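Local coordinates for erythromycin dehydratase (Saccharopolyspora erythraea, PDB 3EL6), which probably catalyses the removal of water from a beta-hydroxyacyl thioester intermediate, the dehydration step of a modular polyketide synthase that helps make erythromycin, at residues P78-V83 / L229-A234; T130-A135 / H150-L155; F252-V257 / A292-L297. One frame throughout, in Å; residues are numbered along the deposited sequence.

The three contacts sample the double hotdog fold, in which each half wraps a curved antiparallel sheet around a central helix. Contact 1 lies near the centre of the molecule, where helix 79-93 of the first half meets helix 227-235 of the second. Contact 2, a hairpin of strands 129-137 and 148-156, falls within the span between the two segments of contact 1; contact 3 follows both and joins strands 251-259 and 290-299. The centres of contacts 1 and 3 are about 11 Å apart, and each lies about 15 Å from that of contact 2. Leu82 packs on the hairpin, while Val83, Leu230 and Ala234 pack on Trp254, so both sets of strands rest against the central helices.

Contact 1 of 3, residues P78-V83 / L229-A234; sequences PGSVLV and LLDAVA
The flat carboxylate of Asp231 turns one oxygen to Pro78, with OD1 3.9 Å from Pro78 CB, while its other oxygen, OD2, is hydrogen-bonded to Gln235 NE2; Phe197 packs against both Asp231 and Pro78. In this double hotdog fold the two central helices meet here. Pro78 fits the last position of the HxxxGxxxxP signature of polyketide synthase dehydratases, and Asp231 with Gln235 fits their DxxxQ/H signature, consistent with a place at the active site. A water accepts from Ser80 N at 3.1 Å, in the first turn of its helix, and donates to Asp231 OD1, linking the helix start to the acid without a direct bond. CG of Asp231 is anti to the backbone N (chi1 -179°), which sends the carboxylate out toward Pro78 and this water. The segment axes pass 8.8 Å apart, with 119° between their N-to-C directions. A small serine suits the crossing point, where Ser80 CB rests 3.9 Å from Leu230 CG and its hydroxyl is bonded to Pro227 O. Branched apolar residues suit the buried spot beside Trp254, where Leu230 crosses Val83 at about a right angle, its CD2 3.7 Å from Val83 CG1.

Contact 2 of 3, residues T130-A135 / H150-L155; sequences TIDVHA and HATGTL
A beta hairpin of the first hotdog brings these strands together antiparallel, with a classic bulge where His150 and Ala151 both face Val133. Val133 O accepts two hydrogen bonds there, from His150 N at 2.8 Å and from Ala151 N at 3.2 Å. Farther along, Ile131 and Gly153 form a hydrogen-bonded pair, Ile131 N to Gly153 O and Gly153 N to Ile131 O, both 2.9 Å. Gly153 has no side chain, and Ile131 CG2 lies against its bare backbone, 3.6 Å from Gly153 C.

On the face carrying Thr130, Asp132, Thr152 and Thr154, polar residues suit the partly exposed surface. Thr152 turns its OG1 anti to the backbone N (chi1 -172°) and donates to Asp132 OD1 at 2.7 Å, meeting that oxygen nearly along its C-O bond; the two side chains lie alongside, pointing the same way. One water links the hydroxyls of Thr130 and Thr154. The other face is apolar: Val133 CB sits 4.0 Å from Ala151 CB, and Ile131 CG2 4.1 Å from Leu155 CG.

At the bulged end Ala135 CB approaches the His150 ring obliquely, and ND1 of that ring is fixed by Arg105 O. The apolar face looks onto helix 79-93, where Ile131 meets Ala86 and Ala89, while strands 114-123 and 97-103 flank the hairpin.

Contact 3 of 3, residues F252-V257 / A292-L297; sequences FAWNTV and ATVDSL
Asn255 and Ser296 form the polar centre of this antiparallel pairing: Asn255 N donates to Ser296 O at 2.8 Å, and Ser296 N returns a longer bond of 3.2 Å to Asn255 O. Asp295 and Ser296 both face Asn255, a classic beta bulge at the point where strand 290-299 turns a corner. The extra residue adds a bond from Asp295 N to Thr256 O, 3.1 Å long, with the donor standing 40° out of the carbonyl plane; a weak one also reaches Asn255 O. A water reinforces the corner, donating to Thr256 O and Asp295 OD1 while accepting from Thr293 OG1, so short polar side chains suit this partly exposed corner. Thr256 and Asp295 cross at a slant, with Thr256 CB 3.3 Å from Asp295 OD2. Thr256 itself has a positive phi (53°), as fits the G1 bulge that it and Val257 make facing Leu98.

On the other face, Trp254 supplies a broad apolar surface. Leu297 lies alongside it, and its CD2 sits squarely over the five-membered ring, 3.6 Å from the centroid, in a CH-pi contact. Val294 instead comes to the indole's edge, its CG2 4.0 Å from Trp254 CZ3, and then meets Val257 CG1.

Beyond this packing, Leu230 and Ala234 of helix 227-235 press on Trp254, and Ala234 also touches Leu297. Strand 251-259 runs between strand 97-103 of the first hotdog and strand 290-299, whose far side is taken by strand 278-284, so the contact lies close to the seam of the two halves.

Contact 1 of 3, residues P78-V83 / L229-A234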
loop_
_atom_site.group_PDB
_atom_site.type_symbol
_atom_site.label_atom_id
_atom_site.label_comp_id
_atom_site.label_asym_id
_atom_site.label_seq_id
_atom_site.Cartn_x
_atom_site.Cartn_y
_atom_site.Cartn_z
ATOM N N PRO A 78 -7.671 23.191 6.132
ATOM C CA PRO A 78 -8.987 23.246 5.501
ATOM C C PRO A 78 -9.376 21.852 4.903
ATOM O O PRO A 78 -8.535 21.139 4.335
ATOM C CB PRO A 78 -8.808 24.230 4.357
ATOM C CG PRO A 78 -7.458 24.871 4.546
ATOM C CD PRO A 78 -6.633 23.914 5.370
ATOM N N GLY A 79 -10.636 21.483 5.080
ATOM C CA GLY A 79 -11.152 20.247 4.468
ATOM C C GLY A 79 -10.874 20.143 2.996
ATOM O O GLY A 79 -10.758 19.011 2.458
ATOM N N SER A 80 -10.773 21.284 2.306
ATOM C CA SER A 80 -10.519 21.265 0.876
ATOM C C SER A 80 -9.165 20.662 0.544
ATOM O O SER A 80 -8.970 20.173 -0.547
ATOM C CB SER A 80 -10.546 22.706 0.312
ATOM O OG SER A 80 -9.568 23.455 1.008
ATOM N N VAL A 81 -8.222 20.685 1.480
ATOM C CA VAL A 81 -6.950 20.008 1.244
ATOM C C VAL A 81 -7.196 18.482 1.049
ATOM O O VAL A 81 -6.544 17.826 0.195
ATOM C CB VAL A 81 -5.970 20.273 2.444
ATOM C CG1 VAL A 81 -4.718 19.338 2.402
ATOM C CG2 VAL A 81 -5.546 21.770 2.354
ATOM N N LEU A 82 -8.033 17.937 1.899
ATOM C CA LEU A 82 -8.324 16.489 1.831
ATOM C C LEU A 82 -9.128 16.205 0.587
ATOM O O LEU A 82 -8.977 15.147 -0.011
ATOM C CB LEU A 82 -9.075 16.030 3.080
ATOM C CG LEU A 82 -8.281 16.294 4.378
ATOM C CD1 LEU A 82 -8.960 15.572 5.616
ATOM C CD2 LEU A 82 -6.773 15.978 4.247
ATOM N N VAL A 83 -10.020 17.120 0.184
ATOM C CA VAL A 83 -10.826 16.883 -1.035
ATOM C C VAL A 83 -9.900 16.891 -2.269
ATOM O O VAL A 83 -9.968 16.027 -3.161
ATOM C CB VAL A 83 -11.950 17.962 -1.183
ATOM C CG1 VAL A 83 -12.668 17.921 -2.611
ATOM C CG2 VAL A 83 -12.934 17.847 -0.020
ATOM N N LEU A 229 -7.901 27.674 -3.503
ATOM C CA LEU A 229 -8.973 28.061 -4.444
ATOM C C LEU A 229 -10.249 27.291 -4.104
ATOM O O LEU A 229 -11.340 27.855 -4.037
ATOM C CB LEU A 229 -8.519 27.850 -5.868
ATOM C CG LEU A 229 -9.507 28.371 -6.956
ATOM C CD1 LEU A 229 -9.539 29.925 -6.892
ATOM C CD2 LEU A 229 -9.121 27.953 -8.394
ATOM N N LEU A 230 -10.125 25.984 -3.824
ATOM C CA LEU A 230 -11.343 25.176 -3.532
ATOM C C LEU A 230 -11.982 25.563 -2.225
ATOM O O LEU A 230 -13.223 25.568 -2.075
ATOM C CB LEU A 230 -10.915 23.705 -3.448
ATOM C CG LEU A 230 -12.079 22.717 -3.263
ATOM C CD1 LEU A 230 -12.923 22.860 -4.490
ATOM C CD2 LEU A 230 -11.377 21.354 -3.271
ATOM N N ASP A 231 -11.172 25.919 -1.206
ATOM C CA ASP A 231 -11.796 26.417 0.026
ATOM C C ASP A 231 -12.567 27.721 -0.230
ATOM O O ASP A 231 -13.613 27.946 0.354
ATOM C CB ASP A 231 -10.760 26.714 1.119
ATOM C CG ASP A 231 -11.393 27.205 2.377
ATOM O OD1 ASP A 231 -11.846 26.354 3.162
ATOM O OD2 ASP A 231 -11.485 28.451 2.599
ATOM N N ALA A 232 -12.000 28.588 -1.061
ATOM C CA ALA A 232 -12.676 29.871 -1.390
ATOM C C ALA A 232 -13.971 29.618 -2.232
ATOM O O ALA A 232 -14.989 30.299 -2.086
ATOM C CB ALA A 232 -11.714 30.782 -2.087
ATOM N N VAL A 233 -13.973 28.601 -3.073
ATOM C CA VAL A 233 -15.248 28.160 -3.690
ATOM C C VAL A 233 -16.290 27.768 -2.658
ATOM O O VAL A 233 -17.439 28.201 -2.745
ATOM C CB VAL A 233 -15.013 26.975 -4.643
ATOM C CG1 VAL A 233 -16.316 26.352 -5.059
ATOM C CG2 VAL A 233 -14.213 27.444 -5.840
ATOM N N ALA A 234 -15.902 26.963 -1.673
ATOM C CA ALA A 234 -16.785 26.627 -0.570
ATOM C C ALA A 234 -17.169 27.835 0.261
ATOM O O ALA A 234 -18.260 27.881 0.889
ATOM C CB ALA A 234 -16.109 25.534 0.331
HETATM O O HOH W 1 -12.249 23.855 3.095
#

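Contact 2 of 3, residues T130-A135 / H150-L155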
loop_
_atom_site.group_PDB
_atom_site.type_symbol
_atom_site.label_atom_id
_atom_site.label_comp_id
_atom_site.label_asym_id
_atom_site.label_seq_id
_atom_site.Cartn_x
_atom_site.Cartn_y
_atom_site.Cartn_z
ATOM N N THR A 130 -13.380 2.518 -2.121
ATOM C CA THR A 130 -13.292 3.319 -0.915
ATOM C C THR A 130 -11.959 4.019 -0.826
ATOM O O THR A 130 -10.896 3.452 -1.152
ATOM C CB THR A 130 -13.552 2.442 0.344
ATOM O OG1 THR A 130 -14.894 1.941 0.285
ATOM C CG2 THR A 130 -13.340 3.287 1.610
ATOM N N ILE A 131 -11.975 5.257 -0.349
ATOM C CA ILE A 131 -10.721 5.917 -0.064
ATOM C C ILE A 131 -10.753 6.365 1.425
ATOM O O ILE A 131 -11.753 6.877 1.927
ATOM C CB ILE A 131 -10.502 7.173 -1.007
ATOM C CG1 ILE A 131 -9.210 7.917 -0.647
ATOM C CG2 ILE A 131 -11.749 8.064 -0.939
ATOM C CD1 ILE A 131 -8.693 8.831 -1.774
ATOM N N ASP A 132 -9.666 6.121 2.120
ATOM C CA ASP A 132 -9.531 6.542 3.521
ATOM C C ASP A 132 -8.422 7.536 3.626
ATOM O O ASP A 132 -7.382 7.420 2.950
ATOM C CB ASP A 132 -9.230 5.332 4.425
ATOM C CG ASP A 132 -10.420 4.403 4.555
ATOM O OD1 ASP A 132 -11.570 4.872 4.811
ATOM O OD2 ASP A 132 -10.233 3.182 4.346
ATOM N N VAL A 133 -8.583 8.532 4.499
ATOM C CA VAL A 133 -7.493 9.466 4.644
ATOM C C VAL A 133 -7.072 9.550 6.100
ATOM O O VAL A 133 -7.910 9.825 6.949
ATOM C CB VAL A 133 -7.891 10.902 4.141
ATOM C CG1 VAL A 133 -6.649 11.815 4.171
ATOM C CG2 VAL A 133 -8.518 10.782 2.712
ATOM N N HIS A 134 -5.792 9.356 6.356
ATOM C CA HIS A 134 -5.238 9.387 7.719
ATOM C C HIS A 134 -4.175 10.452 7.808
ATOM O O HIS A 134 -3.499 10.802 6.818
ATOM C CB HIS A 134 -4.638 8.015 8.143
ATOM C CG HIS A 134 -5.670 6.939 8.397
ATOM N ND1 HIS A 134 -6.313 6.272 7.378
ATOM C CD2 HIS A 134 -6.142 6.396 9.549
ATOM C CE1 HIS A 134 -7.174 5.407 7.888
ATOM N NE2 HIS A 134 -7.093 5.468 9.206
ATOM N N ALA A 135 -3.953 10.932 9.028
ATOM C CA ALA A 135 -2.858 11.841 9.262
ATOM C C ALA A 135 -2.163 11.521 10.580
ATOM O O ALA A 135 -2.788 10.904 11.458
ATOM C CB ALA A 135 -3.430 13.269 9.357
ATOM N N HIS A 150 -9.001 10.902 9.316
ATOM C CA HIS A 150 -9.626 12.234 9.210
ATOM C C HIS A 150 -10.748 12.307 8.174
ATOM O O HIS A 150 -11.633 13.180 8.283
ATOM C CB HIS A 150 -8.594 13.323 8.930
ATOM C CG HIS A 150 -7.796 13.664 10.149
ATOM N ND1 HIS A 150 -8.200 14.620 11.056
ATOM C CD2 HIS A 150 -6.654 13.124 10.643
ATOM C CE1 HIS A 150 -7.334 14.655 12.064
ATOM N NE2 HIS A 150 -6.386 13.758 11.836
ATOM N N ALA A 151 -10.729 11.400 7.190
ATOM C CA ALA A 151 -11.802 11.419 6.171
ATOM C C ALA A 151 -11.968 10.029 5.579
ATOM O O ALA A 151 -11.025 9.250 5.577
ATOM C CB ALA A 151 -11.465 12.386 5.071
ATOM N N THR A 152 -13.127 9.796 4.976
ATOM C CA THR A 152 -13.356 8.580 4.229
ATOM C C THR A 152 -14.398 8.869 3.164
ATOM O O THR A 152 -15.277 9.734 3.346
ATOM C CB THR A 152 -13.859 7.430 5.142
ATOM O OG1 THR A 152 -13.882 6.215 4.380
ATOM C CG2 THR A 152 -15.259 7.722 5.644
ATOM N N GLY A 153 -14.304 8.182 2.045
ATOM C CA GLY A 153 -15.264 8.428 0.968
ATOM C C GLY A 153 -15.194 7.347 -0.091
ATOM O O GLY A 153 -14.688 6.230 0.169
ATOM N N THR A 154 -15.653 7.697 -1.288
ATOM C CA THR A 154 -15.821 6.757 -2.382
ATOM C C THR A 154 -15.420 7.436 -3.677
ATOM O O THR A 154 -15.808 8.596 -3.910
ATOM C CB THR A 154 -17.330 6.325 -2.440
ATOM O OG1 THR A 154 -17.682 5.682 -1.201
ATOM C CG2 THR A 154 -17.610 5.377 -3.642
ATOM N N LEU A 155 -14.619 6.747 -4.498
ATOM C CA LEU A 155 -14.173 7.236 -5.784
ATOM C C LEU A 155 -15.006 6.524 -6.821
ATOM O O LEU A 155 -15.293 5.294 -6.687
ATOM C CB LEU A 155 -12.690 6.842 -6.046
ATOM C CG LEU A 155 -11.725 7.525 -4.999
ATOM C CD1 LEU A 155 -10.349 6.936 -5.305
ATOM C CD2 LEU A 155 -11.784 9.073 -5.264
HETATM O O HOH W 2 -16.926 3.792 0.446
#

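Contact 3 of 3, residues F252-V257 / A292-L297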
loop_
_atom_site.group_PDB
_atom_site.type_symbol
_atom_site.label_atom_id
_atom_site.label_comp_id
_atom_site.label_asym_id
_atom_site.label_seq_id
_atom_site.Cartn_x
_atom_site.Cartn_y
_atom_site.Cartn_z
ATOM N N PHE A 252 -18.560 19.713 5.953
ATOM C CA PHE A 252 -18.167 18.425 6.484
ATOM C C PHE A 252 -18.425 17.231 5.522
ATOM O O PHE A 252 -17.856 16.167 5.722
ATOM C CB PHE A 252 -18.791 18.194 7.866
ATOM C CG PHE A 252 -20.000 17.371 7.833
ATOM C CD1 PHE A 252 -19.934 16.019 8.115
ATOM C CD2 PHE A 252 -21.216 17.928 7.512
ATOM C CE1 PHE A 252 -21.062 15.244 8.064
ATOM C CE2 PHE A 252 -22.358 17.143 7.465
ATOM C CZ PHE A 252 -22.263 15.800 7.720
ATOM N N ALA A 253 -19.231 17.418 4.476
ATOM C CA ALA A 253 -19.474 16.320 3.543
ATOM C C ALA A 253 -19.535 16.897 2.158
ATOM O O ALA A 253 -20.284 17.878 1.932
ATOM C CB ALA A 253 -20.817 15.631 3.870
ATOM N N TRP A 254 -18.751 16.338 1.240
ATOM C CA TRP A 254 -18.786 16.769 -0.135
ATOM C C TRP A 254 -19.338 15.616 -0.958
ATOM O O TRP A 254 -18.823 14.497 -0.879
ATOM C CB TRP A 254 -17.374 17.049 -0.627
ATOM C CG TRP A 254 -16.684 18.271 0.018
ATOM C CD1 TRP A 254 -16.257 18.387 1.309
ATOM C CD2 TRP A 254 -16.273 19.465 -0.660
ATOM N NE1 TRP A 254 -15.617 19.611 1.477
ATOM C CE2 TRP A 254 -15.615 20.281 0.283
ATOM C CE3 TRP A 254 -16.378 19.905 -1.960
ATOM C CZ2 TRP A 254 -15.095 21.538 -0.041
ATOM C CZ3 TRP A 254 -15.843 21.182 -2.294
ATOM C CH2 TRP A 254 -15.221 21.965 -1.330
ATOM N N ASN A 255 -20.367 15.889 -1.766
ATOM C CA ASN A 255 -21.129 14.843 -2.477
ATOM C C ASN A 255 -21.047 15.062 -3.964
ATOM O O ASN A 255 -21.411 16.141 -4.462
ATOM C CB ASN A 255 -22.625 14.848 -2.040
ATOM C CG ASN A 255 -22.805 14.535 -0.576
ATOM O OD1 ASN A 255 -23.270 15.370 0.215
ATOM N ND2 ASN A 255 -22.437 13.347 -0.191
ATOM N N THR A 256 -20.511 14.071 -4.668
ATOM C CA THR A 256 -20.298 14.072 -6.060
ATOM C C THR A 256 -19.508 15.276 -6.552
ATOM O O THR A 256 -20.065 16.212 -7.142
ATOM C CB THR A 256 -21.601 13.851 -6.892
ATOM O OG1 THR A 256 -22.301 12.711 -6.376
ATOM C CG2 THR A 256 -21.240 13.586 -8.349
ATOM N N VAL A 257 -18.186 15.182 -6.378
ATOM C CA VAL A 257 -17.297 16.232 -6.823
ATOM C C VAL A 257 -16.716 15.789 -8.109
ATOM O O VAL A 257 -16.036 14.738 -8.173
ATOM C CB VAL A 257 -16.124 16.482 -5.780
ATOM C CG1 VAL A 257 -15.311 17.678 -6.287
ATOM C CG2 VAL A 257 -16.763 16.715 -4.410
ATOM N N ALA A 292 -15.536 22.358 -12.586
ATOM C CA ALA A 292 -15.899 21.382 -11.557
ATOM C C ALA A 292 -17.365 21.517 -11.154
ATOM O O ALA A 292 -17.951 22.595 -11.279
ATOM C CB ALA A 292 -14.973 21.567 -10.333
ATOM N N THR A 293 -17.961 20.431 -10.652
ATOM C CA THR A 293 -19.273 20.473 -10.002
ATOM C C THR A 293 -19.258 19.741 -8.694
ATOM O O THR A 293 -18.392 18.854 -8.475
ATOM C CB THR A 293 -20.378 19.850 -10.884
ATOM O OG1 THR A 293 -20.100 18.455 -11.119
ATOM C CG2 THR A 293 -20.451 20.546 -12.242
ATOM N N VAL A 294 -20.167 20.119 -7.791
ATOM C CA VAL A 294 -20.333 19.487 -6.520
ATOM C C VAL A 294 -21.841 19.386 -6.355
ATOM O O VAL A 294 -22.595 20.413 -6.372
ATOM C CB VAL A 294 -19.760 20.330 -5.333
ATOM C CG1 VAL A 294 -20.134 19.663 -3.927
ATOM C CG2 VAL A 294 -18.242 20.602 -5.487
ATOM N N ASP A 295 -22.348 18.154 -6.298
ATOM C CA ASP A 295 -23.810 18.000 -6.202
ATOM C C ASP A 295 -24.360 18.595 -4.910
ATOM O O ASP A 295 -25.420 19.267 -4.917
ATOM C CB ASP A 295 -24.224 16.527 -6.309
ATOM C CG ASP A 295 -24.228 16.017 -7.736
ATOM O OD1 ASP A 295 -23.867 16.756 -8.696
ATOM O OD2 ASP A 295 -24.625 14.830 -7.929
ATOM N N SER A 296 -23.685 18.361 -3.789
ATOM C CA SER A 296 -23.970 19.100 -2.560
ATOM C C SER A 296 -22.788 19.144 -1.631
ATOM O O SER A 296 -22.087 18.129 -1.450
ATOM C CB SER A 296 -25.170 18.551 -1.752
ATOM O OG SER A 296 -25.099 17.159 -1.691
ATOM N N LEU A 297 -22.586 20.335 -1.058
ATOM C CA LEU A 297 -21.586 20.562 -0.049
ATOM C C LEU A 297 -22.414 20.828 1.186
ATOM O O LEU A 297 -23.254 21.754 1.189
ATOM C CB LEU A 297 -20.832 21.859 -0.373
ATOM C CG LEU A 297 -19.400 21.960 0.138
ATOM C CD1 LEU A 297 -18.949 23.395 0.366
ATOM C CD2 LEU A 297 -19.075 21.031 1.281
HETATM O O HOH W 3 -21.363 16.987 -9.411
HETATM O O HOH W 4 -24.564 13.311 -4.808
#